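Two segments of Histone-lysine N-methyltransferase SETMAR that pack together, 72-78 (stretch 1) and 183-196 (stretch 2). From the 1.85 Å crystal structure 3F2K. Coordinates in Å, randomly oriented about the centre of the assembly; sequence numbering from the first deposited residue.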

# COMPACT_ATOMS: atom_id res chain seq x y z
N LYS A 72 19.48 1.66 7.04
CA LYS A 72 18.18 1.66 6.35
C LYS A 72 17.18 2.38 7.23
O LYS A 72 17.36 2.50 8.47
CB LYS A 72 17.71 0.21 6.06
CG LYS A 72 17.66 -0.71 7.30
CD LYS A 72 17.39 -2.18 6.97
CE LYS A 72 16.86 -2.92 8.23
NZ LYS A 72 17.73 -2.57 9.51
N VAL A 73 16.09 2.85 6.61
CA VAL A 73 15.00 3.41 7.38
C VAL A 73 13.73 2.84 6.74
O VAL A 73 13.65 2.74 5.50
CB VAL A 73 15.05 4.98 7.39
CG1 VAL A 73 15.08 5.58 5.94
CG2 VAL A 73 13.92 5.60 8.26
N MSE A 74 12.77 2.45 7.57
CA MSE A 74 11.46 2.01 7.07
C MSE A 74 10.49 3.15 6.85
O MSE A 74 10.29 4.00 7.70
CB MSE A 74 10.84 1.00 8.03
CG MSE A 74 9.56 0.42 7.52
SE MSE A 74 8.96 -0.91 8.83
CE MSE A 74 7.46 0.06 9.58
N VAL A 75 9.86 3.12 5.68
CA VAL A 75 8.78 4.08 5.34
C VAL A 75 7.48 3.28 5.16
O VAL A 75 7.49 2.08 4.77
CB VAL A 75 9.15 4.95 4.08
CG1 VAL A 75 9.24 4.08 2.79
CG2 VAL A 75 8.14 6.15 3.89
N THR A 76 6.37 3.94 5.47
CA THR A 76 5.04 3.43 5.24
C THR A 76 4.37 4.61 4.48
O THR A 76 4.50 5.79 4.83
CB THR A 76 4.30 3.08 6.56
OG1 THR A 76 5.13 2.19 7.35
CG2 THR A 76 2.95 2.40 6.25
N ILE A 77 3.76 4.26 3.37
CA ILE A 77 3.02 5.21 2.54
C ILE A 77 1.58 4.74 2.39
O ILE A 77 1.28 3.55 2.15
CB ILE A 77 3.69 5.44 1.15
CG1 ILE A 77 2.95 6.57 0.38
CG2 ILE A 77 3.77 4.16 0.36
CD1 ILE A 77 3.57 6.95 -0.97
N TRP A 78 0.67 5.70 2.50
CA TRP A 78 -0.72 5.50 2.40
C TRP A 78 -1.25 6.40 1.29
O TRP A 78 -1.02 7.61 1.28
CB TRP A 78 -1.42 5.95 3.72
CG TRP A 78 -0.87 5.29 5.00
CD1 TRP A 78 0.29 5.60 5.66
CD2 TRP A 78 -1.49 4.29 5.72
NE1 TRP A 78 0.42 4.85 6.77
CE2 TRP A 78 -0.66 4.00 6.83
CE3 TRP A 78 -2.69 3.55 5.55
CZ2 TRP A 78 -0.95 3.01 7.74
CZ3 TRP A 78 -2.97 2.57 6.43
CH2 TRP A 78 -2.13 2.33 7.55
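Stretch 2, residues 183-196: NQQDAENAFQEFVE

Stretch 2 lies across the strand 72-78 as a helix running from Gln-184 to Glu-196, its N-to-C direction 43° from that of the strand (signed crossing angle -43°) and the two axes 9.1 Å apart at closest approach. Because the directions roughly agree, the register advances together: the CA of Val-73 is 6.7 Å from the CA of Gln-184, and the CA of Ile-77 is 10.0 Å from the CA of Val-195, so the backbones sit farther apart at the later pair.

The strand's alternation sets the first rule. Val-73, Val-75 and Ile-77 point toward the helix, while Lys-72 and Thr-76 point away. The helix answers at i, i+4 and i+8 with Ala-187, Phe-191 and Val-195.

Apolar packing does the joining; no hydrogen bond crosses. Val-73 CG1 meets Ala-187 CB at 3.9 Å. Ile-77 CD1, at the end of an extended tt side chain, reaches Phe-191 CZ at 4.0 Å, near the ring plane, and Val-195 CG2 at 4.3 Å. Val-73 CG2 also lies 3.6 Å from the amide carbon CD of Gln-184, a van der Waals contact.

Between these two strand residues, Val-75 makes the one CH-pi contact: its CG2 sits over a face of Phe-191, 4.1 Å from the ring centroid.

Just before the helix, Asn-183 caps its N terminus, Asn-183 OD1 accepting from Asp-186 N at 3.0 Å.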

# COMPACT_ATOMS: atom_id res chain seq x y z
N ASN A 183 22.43 10.11 6.35
CA ASN A 183 21.65 10.01 7.57
C ASN A 183 20.20 9.73 7.19
O ASN A 183 19.90 9.56 5.99
CB ASN A 183 21.74 11.33 8.34
CG ASN A 183 21.68 12.53 7.44
OD1 ASN A 183 20.60 13.02 7.10
ND2 ASN A 183 22.85 13.00 7.01
N GLN A 184 19.33 9.68 8.20
CA GLN A 184 17.90 9.46 7.98
C GLN A 184 17.23 10.66 7.30
O GLN A 184 16.24 10.50 6.57
CB GLN A 184 17.15 9.16 9.28
CG GLN A 184 15.66 8.73 9.01
CD GLN A 184 14.80 8.50 10.27
OE1 GLN A 184 13.67 8.98 10.36
NE2 GLN A 184 15.33 7.74 11.22
N GLN A 185 17.76 11.85 7.55
CA GLN A 185 17.14 13.05 7.01
C GLN A 185 17.31 13.13 5.48
O GLN A 185 16.39 13.55 4.76
CB GLN A 185 17.67 14.30 7.72
CG GLN A 185 16.95 15.60 7.34
CD GLN A 185 15.46 15.60 7.66
OE1 GLN A 185 15.06 15.73 8.81
NE2 GLN A 185 14.64 15.50 6.62
N ASP A 186 18.47 12.70 4.98
CA ASP A 186 18.74 12.76 3.55
C ASP A 186 17.87 11.77 2.82
O ASP A 186 17.45 12.03 1.69
CB ASP A 186 20.20 12.41 3.23
CG ASP A 186 21.19 13.44 3.77
OD1 ASP A 186 20.84 14.65 3.87
OD2 ASP A 186 22.32 13.01 4.09
N ALA A 187 17.63 10.63 3.48
CA ALA A 187 16.80 9.55 2.95
C ALA A 187 15.35 10.03 2.87
O ALA A 187 14.67 9.84 1.83
CB ALA A 187 16.94 8.26 3.78
N GLU A 188 14.88 10.66 3.95
CA GLU A 188 13.57 11.35 3.97
C GLU A 188 13.40 12.44 2.90
O GLU A 188 12.33 12.57 2.28
CB GLU A 188 13.29 11.96 5.33
CG GLU A 188 13.13 10.94 6.48
CD GLU A 188 12.57 11.60 7.74
OE1 GLU A 188 12.58 10.94 8.81
OE2 GLU A 188 12.12 12.77 7.66
N ASN A 189 14.43 13.27 2.75
CA ASN A 189 14.38 14.34 1.75
C ASN A 189 14.29 13.74 0.34
O ASN A 189 13.61 14.31 -0.49
CB ASN A 189 15.61 15.25 1.83
CG ASN A 189 15.64 16.14 3.07
OD1 ASN A 189 14.60 16.45 3.67
ND2 ASN A 189 16.85 16.57 3.44
N ALA A 190 14.99 12.64 0.07
CA ALA A 190 14.91 12.01 -1.27
C ALA A 190 13.48 11.37 -1.50
O ALA A 190 12.88 11.51 -2.56
CB ALA A 190 16.00 11.02 -1.44
N PHE A 191 12.94 10.72 -0.46
CA PHE A 191 11.56 10.25 -0.56
C PHE A 191 10.58 11.41 -0.82
O PHE A 191 9.66 11.31 -1.63
CB PHE A 191 11.19 9.42 0.69
CG PHE A 191 9.85 8.84 0.62
CD1 PHE A 191 9.65 7.61 -0.05
CD2 PHE A 191 8.74 9.55 1.10
CE1 PHE A 191 8.36 7.05 -0.18
CE2 PHE A 191 7.45 9.01 0.95
CZ PHE A 191 7.27 7.77 0.33
N GLN A 192 10.78 12.53 -0.13
CA GLN A 192 9.95 13.67 -0.35
C GLN A 192 10.02 14.20 -1.78
O GLN A 192 8.97 14.49 -2.39
CB GLN A 192 10.27 14.79 0.65
CG GLN A 192 9.33 15.98 0.50
CD GLN A 192 9.34 16.85 1.74
OE1 GLN A 192 10.37 17.43 2.08
NE2 GLN A 192 8.19 16.95 2.41
N GLU A 193 11.22 14.37 -2.30
CA GLU A 193 11.38 14.81 -3.68
C GLU A 193 10.74 13.78 -4.64
O GLU A 193 10.20 14.15 -5.69
CB GLU A 193 12.85 14.95 -4.04
N PHE A 194 10.84 12.51 -4.30
CA PHE A 194 10.22 11.48 -5.11
C PHE A 194 8.69 11.69 -5.18
O PHE A 194 8.08 11.80 -6.25
CB PHE A 194 10.50 10.09 -4.55
CG PHE A 194 9.64 9.02 -5.21
CD1 PHE A 194 9.88 8.63 -6.53
CD2 PHE A 194 8.57 8.44 -4.52
CE1 PHE A 194 9.08 7.67 -7.14
CE2 PHE A 194 7.74 7.46 -5.13
CZ PHE A 194 8.00 7.08 -6.45
N VAL A 195 8.06 11.75 -4.00
CA VAL A 195 6.64 12.00 -3.90
C VAL A 195 6.20 13.30 -4.61
O VAL A 195 5.22 13.28 -5.39
CB VAL A 195 6.22 11.97 -2.40
CG1 VAL A 195 5.35 13.13 -2.07
CG2 VAL A 195 5.57 10.62 -2.07
N GLU A 196 6.93 14.39 -4.39
CA GLU A 196 6.59 15.68 -4.97
C GLU A 196 6.83 15.79 -6.48
O GLU A 196 6.27 16.68 -7.15
CB GLU A 196 7.25 16.81 -4.16
CG GLU A 196 6.84 16.68 -2.69
CD GLU A 196 7.08 17.93 -1.85
OE1 GLU A 196 8.15 18.54 -1.98
OE2 GLU A 196 6.19 18.25 -1.04